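Local coordinates for protein putative TRAP PERIPLASMIC SOLUTE BINDING PROTEIN (Haemophilus influenzae, PDB 4PBQ) that probably captures sugar acids in the periplasm for a TRAP transporter, and is seen here with L-gulonate bound, at residues P38-L43 and L63-Q68; H57-R62 and K248-I253. All coordinates share one frame; numbering follows the deposited sequence.

Interaction 1: P38-L43 and L63-Q68; sequences PSHIAL and LYPNNQ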
loop_
_atom_site.group_PDB
_atom_site.type_symbol
_atom_site.label_atom_id
_atom_site.label_comp_id
_atom_site.label_asym_id
_atom_site.label_seq_id
_atom_site.Cartn_x
_atom_site.Cartn_y
_atom_site.Cartn_z
ATOM N N PRO A 38 -5.801 10.082 4.236
ATOM C CA PRO A 38 -5.517 10.039 5.691
ATOM C C PRO A 38 -4.043 9.981 6.103
ATOM O O PRO A 38 -3.667 10.534 7.136
ATOM C CB PRO A 38 -6.259 8.773 6.140
ATOM C CG PRO A 38 -7.463 8.738 5.218
ATOM C CD PRO A 38 -6.879 9.155 3.869
ATOM N N SER A 39 -3.212 9.304 5.329
ATOM C CA SER A 39 -1.772 9.305 5.574
ATOM C C SER A 39 -1.194 10.720 5.566
ATOM O O SER A 39 -0.366 11.068 6.416
ATOM C CB SER A 39 -1.024 8.398 4.561
ATOM O OG SER A 39 -1.202 8.855 3.239
ATOM N N HIS A 40 -1.634 11.558 4.638
ATOM C CA HIS A 40 -1.073 12.893 4.549
ATOM C C HIS A 40 -1.545 13.732 5.713
ATOM O O HIS A 40 -0.758 14.448 6.312
ATOM C CB HIS A 40 -1.469 13.611 3.264
ATOM C CG HIS A 40 -0.704 14.880 3.050
ATOM N ND1 HIS A 40 0.550 14.902 2.493
ATOM C CD2 HIS A 40 -0.997 16.166 3.344
ATOM C CE1 HIS A 40 1.007 16.142 2.458
ATOM N NE2 HIS A 40 0.083 16.928 2.969
ATOM N N ILE A 41 -2.838 13.640 6.006
ATOM C CA ILE A 41 -3.436 14.397 7.102
ATOM C C ILE A 41 -2.762 14.023 8.413
ATOM O O ILE A 41 -2.393 14.894 9.197
ATOM C CB ILE A 41 -4.958 14.135 7.174
ATOM C CG1 ILE A 41 -5.658 14.766 5.957
ATOM C CG2 ILE A 41 -5.556 14.736 8.414
ATOM C CD1 ILE A 41 -7.090 14.313 5.762
ATOM N N ALA A 42 -2.588 12.725 8.642
ATOM C CA ALA A 42 -1.916 12.252 9.855
ATOM C C ALA A 42 -0.426 12.627 9.912
ATOM O O ALA A 42 0.096 12.920 10.990
ATOM C CB ALA A 42 -2.121 10.737 10.024
ATOM N N LEU A 43 0.253 12.629 8.767
ATOM C CA LEU A 43 1.628 13.112 8.695
ATOM C C LEU A 43 1.687 14.570 9.124
ATOM O O LEU A 43 2.567 14.970 9.890
ATOM C CB LEU A 43 2.168 13.001 7.274
ATOM C CG LEU A 43 2.709 11.664 6.814
ATOM C CD1 LEU A 43 3.125 11.791 5.370
ATOM C CD2 LEU A 43 3.874 11.167 7.669
ATOM N N LEU A 63 6.665 17.894 3.619
ATOM C CA LEU A 63 5.820 16.885 2.978
ATOM C C LEU A 63 5.681 17.123 1.467
ATOM O O LEU A 63 5.496 18.262 0.997
ATOM C CB LEU A 63 4.428 16.847 3.618
ATOM C CG LEU A 63 4.454 16.659 5.138
ATOM C CD1 LEU A 63 3.039 16.538 5.666
ATOM C CD2 LEU A 63 5.272 15.413 5.560
ATOM N N TYR A 64 5.759 16.035 0.717
ATOM C CA TYR A 64 5.650 16.074 -0.734
ATOM C C TYR A 64 4.700 14.966 -1.197
ATOM O O TYR A 64 5.125 13.855 -1.493
ATOM C CB TYR A 64 7.017 15.869 -1.373
ATOM C CG TYR A 64 7.968 17.044 -1.201
ATOM C CD1 TYR A 64 7.978 18.117 -2.094
ATOM C CD2 TYR A 64 8.873 17.066 -0.147
ATOM C CE1 TYR A 64 8.880 19.179 -1.943
ATOM C CE2 TYR A 64 9.771 18.118 0.013
ATOM C CZ TYR A 64 9.770 19.164 -0.880
ATOM O OH TYR A 64 10.675 20.189 -0.701
ATOM N N PRO A 65 3.404 15.275 -1.266
ATOM C CA PRO A 65 2.431 14.261 -1.655
ATOM C C PRO A 65 2.405 14.095 -3.188
ATOM O O PRO A 65 3.138 14.755 -3.914
ATOM C CB PRO A 65 1.126 14.863 -1.157
ATOM C CG PRO A 65 1.335 16.374 -1.396
ATOM C CD PRO A 65 2.776 16.588 -1.000
ATOM N N ASN A 66 1.547 13.210 -3.658
ATOM C CA ASN A 66 1.163 13.141 -5.058
ATOM C C ASN A 66 2.339 13.039 -6.046
ATOM O O ASN A 66 2.315 13.651 -7.104
ATOM C CB ASN A 66 0.301 14.345 -5.417
ATOM C CG ASN A 66 -0.555 14.094 -6.634
ATOM O OD1 ASN A 66 -0.828 12.937 -7.007
ATOM N ND2 ASN A 66 -0.983 15.177 -7.278
ATOM N N ASN A 67 3.357 12.252 -5.674
ATOM C CA ASN A 67 4.503 11.954 -6.532
ATOM C C ASN A 67 5.325 13.183 -6.908
ATOM O O ASN A 67 6.064 13.173 -7.894
ATOM C CB ASN A 67 4.046 11.246 -7.824
ATOM C CG ASN A 67 3.256 9.999 -7.552
ATOM O OD1 ASN A 67 3.702 9.137 -6.846
ATOM N ND2 ASN A 67 2.044 9.920 -8.107
ATOM N N GLN A 68 5.238 14.234 -6.090
ATOM C CA GLN A 68 6.023 15.425 -6.356
ATOM C C GLN A 68 7.538 15.141 -6.492
ATOM O O GLN A 68 8.198 15.714 -7.364
ATOM C CB GLN A 68 5.739 16.469 -5.263
ATOM C CG GLN A 68 4.375 17.143 -5.457
ATOM C CD GLN A 68 3.971 18.003 -4.266
ATOM O OE1 GLN A 68 4.725 18.148 -3.305
ATOM N NE2 GLN A 68 2.757 18.548 -4.323
#

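Interaction 2: H57-R62 and K248-I253; sequences HKYEIR and KEDQII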
loop_
_atom_site.group_PDB
_atom_site.type_symbol
_atom_site.label_atom_id
_atom_site.label_comp_id
_atom_site.label_asym_id
_atom_site.label_seq_id
_atom_site.Cartn_x
_atom_site.Cartn_y
_atom_site.Cartn_z
ATOM N N HIS A 57 12.430 22.532 16.954
ATOM C CA HIS A 57 12.541 22.862 15.537
ATOM C C HIS A 57 13.916 22.562 14.900
ATOM O O HIS A 57 14.299 23.160 13.897
ATOM C CB HIS A 57 12.140 24.322 15.346
ATOM C CG HIS A 57 10.688 24.567 15.608
ATOM N ND1 HIS A 57 10.204 24.951 16.842
ATOM C CD2 HIS A 57 9.606 24.437 14.802
ATOM C CE1 HIS A 57 8.889 25.069 16.777
ATOM N NE2 HIS A 57 8.504 24.762 15.550
ATOM N N LYS A 58 14.615 21.581 15.462
ATOM C CA LYS A 58 15.924 21.135 14.966
ATOM C C LYS A 58 15.777 20.320 13.681
ATOM O O LYS A 58 16.728 20.195 12.891
ATOM C CB LYS A 58 16.566 20.252 16.024
ATOM C CG LYS A 58 17.893 19.637 15.638
ATOM C CD LYS A 58 18.489 18.875 16.815
ATOM C CE LYS A 58 19.812 18.208 16.459
ATOM N NZ LYS A 58 20.420 17.555 17.668
ATOM N N TYR A 59 14.594 19.734 13.510
ATOM C CA TYR A 59 14.247 18.996 12.291
ATOM C C TYR A 59 13.017 19.619 11.675
ATOM O O TYR A 59 12.093 20.011 12.374
ATOM C CB TYR A 59 13.969 17.499 12.571
ATOM C CG TYR A 59 15.118 16.849 13.263
ATOM C CD1 TYR A 59 15.231 16.917 14.634
ATOM C CD2 TYR A 59 16.122 16.214 12.548
ATOM C CE1 TYR A 59 16.300 16.367 15.299
ATOM C CE2 TYR A 59 17.210 15.654 13.210
ATOM C CZ TYR A 59 17.284 15.729 14.590
ATOM O OH TYR A 59 18.364 15.176 15.255
ATOM N N GLU A 60 12.995 19.670 10.354
ATOM C CA GLU A 60 11.808 20.081 9.617
ATOM C C GLU A 60 11.414 18.939 8.718
ATOM O O GLU A 60 12.272 18.423 8.008
ATOM C CB GLU A 60 12.111 21.312 8.760
ATOM C CG GLU A 60 10.958 21.724 7.885
ATOM C CD GLU A 60 11.182 23.061 7.206
ATOM O OE1 GLU A 60 11.641 23.074 6.045
ATOM O OE2 GLU A 60 10.886 24.095 7.839
ATOM N N ILE A 61 10.153 18.514 8.795
ATOM C CA ILE A 61 9.659 17.409 7.981
ATOM C C ILE A 61 8.824 18.016 6.856
ATOM O O ILE A 61 7.677 18.424 7.083
ATOM C CB ILE A 61 8.794 16.437 8.797
ATOM C CG1 ILE A 61 9.478 16.038 10.121
ATOM C CG2 ILE A 61 8.433 15.218 7.938
ATOM C CD1 ILE A 61 10.837 15.336 9.996
ATOM N N ARG A 62 9.424 18.149 5.671
ATOM C CA ARG A 62 8.749 18.813 4.539
ATOM C C ARG A 62 7.979 17.747 3.727
ATOM O O ARG A 62 8.578 16.833 3.213
ATOM C CB ARG A 62 9.749 19.537 3.632
ATOM C CG ARG A 62 10.541 20.616 4.360
ATOM C CD ARG A 62 11.217 21.552 3.375
ATOM N NE ARG A 62 10.257 22.454 2.739
ATOM C CZ ARG A 62 10.477 23.096 1.594
ATOM N NH1 ARG A 62 9.546 23.900 1.088
ATOM N NH2 ARG A 62 11.632 22.942 0.955
ATOM N N LYS A 248 20.216 9.029 19.446
ATOM C CA LYS A 248 19.138 8.257 20.038
ATOM C C LYS A 248 18.102 9.122 20.770
ATOM O O LYS A 248 16.903 8.859 20.695
ATOM C CB LYS A 248 19.699 7.232 20.998
ATOM C CG LYS A 248 18.658 6.344 21.630
ATOM C CD LYS A 248 18.552 5.043 20.867
ATOM C CE LYS A 248 17.608 4.069 21.533
ATOM N NZ LYS A 248 17.262 2.982 20.575
ATOM N N GLU A 249 18.550 10.145 21.480
ATOM C CA GLU A 249 17.601 11.007 22.198
ATOM C C GLU A 249 16.556 11.576 21.250
ATOM O O GLU A 249 15.371 11.694 21.603
ATOM C CB GLU A 249 18.314 12.194 22.842
ATOM C CG GLU A 249 19.124 11.908 24.043
ATOM C CD GLU A 249 19.505 13.190 24.764
ATOM O OE1 GLU A 249 19.625 14.263 24.098
ATOM O OE2 GLU A 249 19.656 13.107 26.003
ATOM N N ASP A 250 17.003 11.961 20.051
ATOM C CA ASP A 250 16.102 12.551 19.059
ATOM C C ASP A 250 15.296 11.453 18.336
ATOM O O ASP A 250 14.140 11.664 17.976
ATOM C CB ASP A 250 16.882 13.388 18.037
ATOM C CG ASP A 250 17.393 14.701 18.597
ATOM O OD1 ASP A 250 16.959 15.114 19.694
ATOM O OD2 ASP A 250 18.226 15.341 17.910
ATOM N N GLN A 251 15.917 10.285 18.127
ATOM C CA GLN A 251 15.235 9.159 17.502
ATOM C C GLN A 251 14.016 8.730 18.308
ATOM O O GLN A 251 13.006 8.330 17.737
ATOM C CB GLN A 251 16.176 7.970 17.333
ATOM C CG GLN A 251 17.203 8.118 16.226
ATOM C CD GLN A 251 18.039 6.867 16.067
ATOM O OE1 GLN A 251 17.952 5.940 16.881
ATOM N NE2 GLN A 251 18.887 6.843 15.041
ATOM N N ILE A 252 14.112 8.800 19.632
ATOM C CA ILE A 252 12.985 8.482 20.505
ATOM C C ILE A 252 11.793 9.404 20.216
ATOM O O ILE A 252 10.634 8.962 20.231
ATOM C CB ILE A 252 13.414 8.586 21.973
ATOM C CG1 ILE A 252 14.259 7.368 22.336
ATOM C CG2 ILE A 252 12.196 8.702 22.931
ATOM C CD1 ILE A 252 15.118 7.578 23.589
ATOM N N ILE A 253 12.080 10.673 19.918
ATOM C CA ILE A 253 11.019 11.612 19.560
ATOM C C ILE A 253 10.412 11.258 18.191
ATOM O O ILE A 253 9.201 11.310 18.026
ATOM C CB ILE A 253 11.524 13.056 19.580
ATOM C CG1 ILE A 253 11.929 13.408 21.024
ATOM C CG2 ILE A 253 10.439 14.001 19.106
ATOM C CD1 ILE A 253 12.592 14.752 21.170
HETATM O O HOH W 1 19.369 16.595 20.173
#

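Interaction 1: P38-L43 and L63-Q68
His40, in the first turn of helix 38-54, carries most of the helix side of this contact: its imidazole reaches Leu63 at the end of strand 59-64 and Pro65 just beyond it. The side chain of His40 runs out toward the strand because CG stands anti to the backbone N (chi1 -170°). CE1 of His40 then lies 3.7 Å from Leu63 CB, while His40 ND1 sits 3.7 Å from Pro65 CB; both carbons approach the ring obliquely. Leu63 CD1 makes an off-centre CH-pi contact, 4.2 Å from the centroid of the His40 ring and 29° off its normal. No hydrogen bond crosses between the segments. The polar need of ND1 is met by His31 NE2, a bond that fixes how the imidazole is rotated and ties it to the loop after strand 25-30. One turn further on, Leu43 adds a lighter touch, its CB 4.0 Å from Leu63 CD1, so that this methyl touches both the imidazole and Leu43. Leu43 and Leu63 both also rest on Leu29 of strand 25-30, and the side chain of Leu43 is about 14 Å from bound L-gulonate. Past Pro65 the chain reverses in a type I' turn closed by Gln68 N to Pro65 O at 3.1 Å. The contact is a largely apolar seam between the start of a crossover helix and the end of the strand that follows it, within the beta-alpha-beta unit formed by strand 25-30, helix 38-54 and the parallel strand 59-64.

Interaction 2: H57-R62 and K248-I253
The ring of Tyr59 meets Asp250 at its hydroxyl edge: OD2 of Asp250 lies in the ring plane, and the carboxylate is turned 85° to the ring, almost perpendicular. Phe254, one helical turn beyond Asp250, packs edge-to-face with the same tyrosine. Tyr59 OH donates to Asp250 OD2 at 2.7 Å, coming in on the anti side of the carboxylate and 24° out of its plane. Asp250 OD2 takes a second donor, Lys58 NZ, at 3.1 Å and nearly along the C-O axis, which makes a salt bridge as well. Lys58 gets there fully stretched: CG points away from its own amide nitrogen (chi1 177°) and every later torsion is extended, its chain crossing the aspartate at about a right angle. A water takes a hydrogen bond from Lys58 NZ at 2.9 Å and gives a weak one to Asp250 OD2. Two direct donors on one oxygen probably favour a charged carboxylate, even at this partly exposed site. Tyr59 also packs on Thr25 of strand 25-30, Ile51 of helix 38-54 and the loop residues Ile246 and Pro247; through Asp250 the beginning of strand 59-64 meets the first turn of helix 248-281.

How the interactions relate
From the N terminus, strand 25-30 leads into helix 38-54, and strand 59-64 then returns parallel to the first strand. Interaction 1 closes the short loop within this unit, with 19 residues between its segments, joining the start of the helix to the end of the returning strand. Interaction 2 takes the opposite end of that strand and closes a much longer loop, 185 residues, at the start of helix 248-281. Because 57-62 falls between 38-43 and 63-68, while its partner 248-253 lies beyond 63-68, the two contacts cross along the chain rather than nest. Their centres are 18 Å apart, and strand 59-64 links local beta-alpha-beta packing to the long helix 248-281, far along the chain.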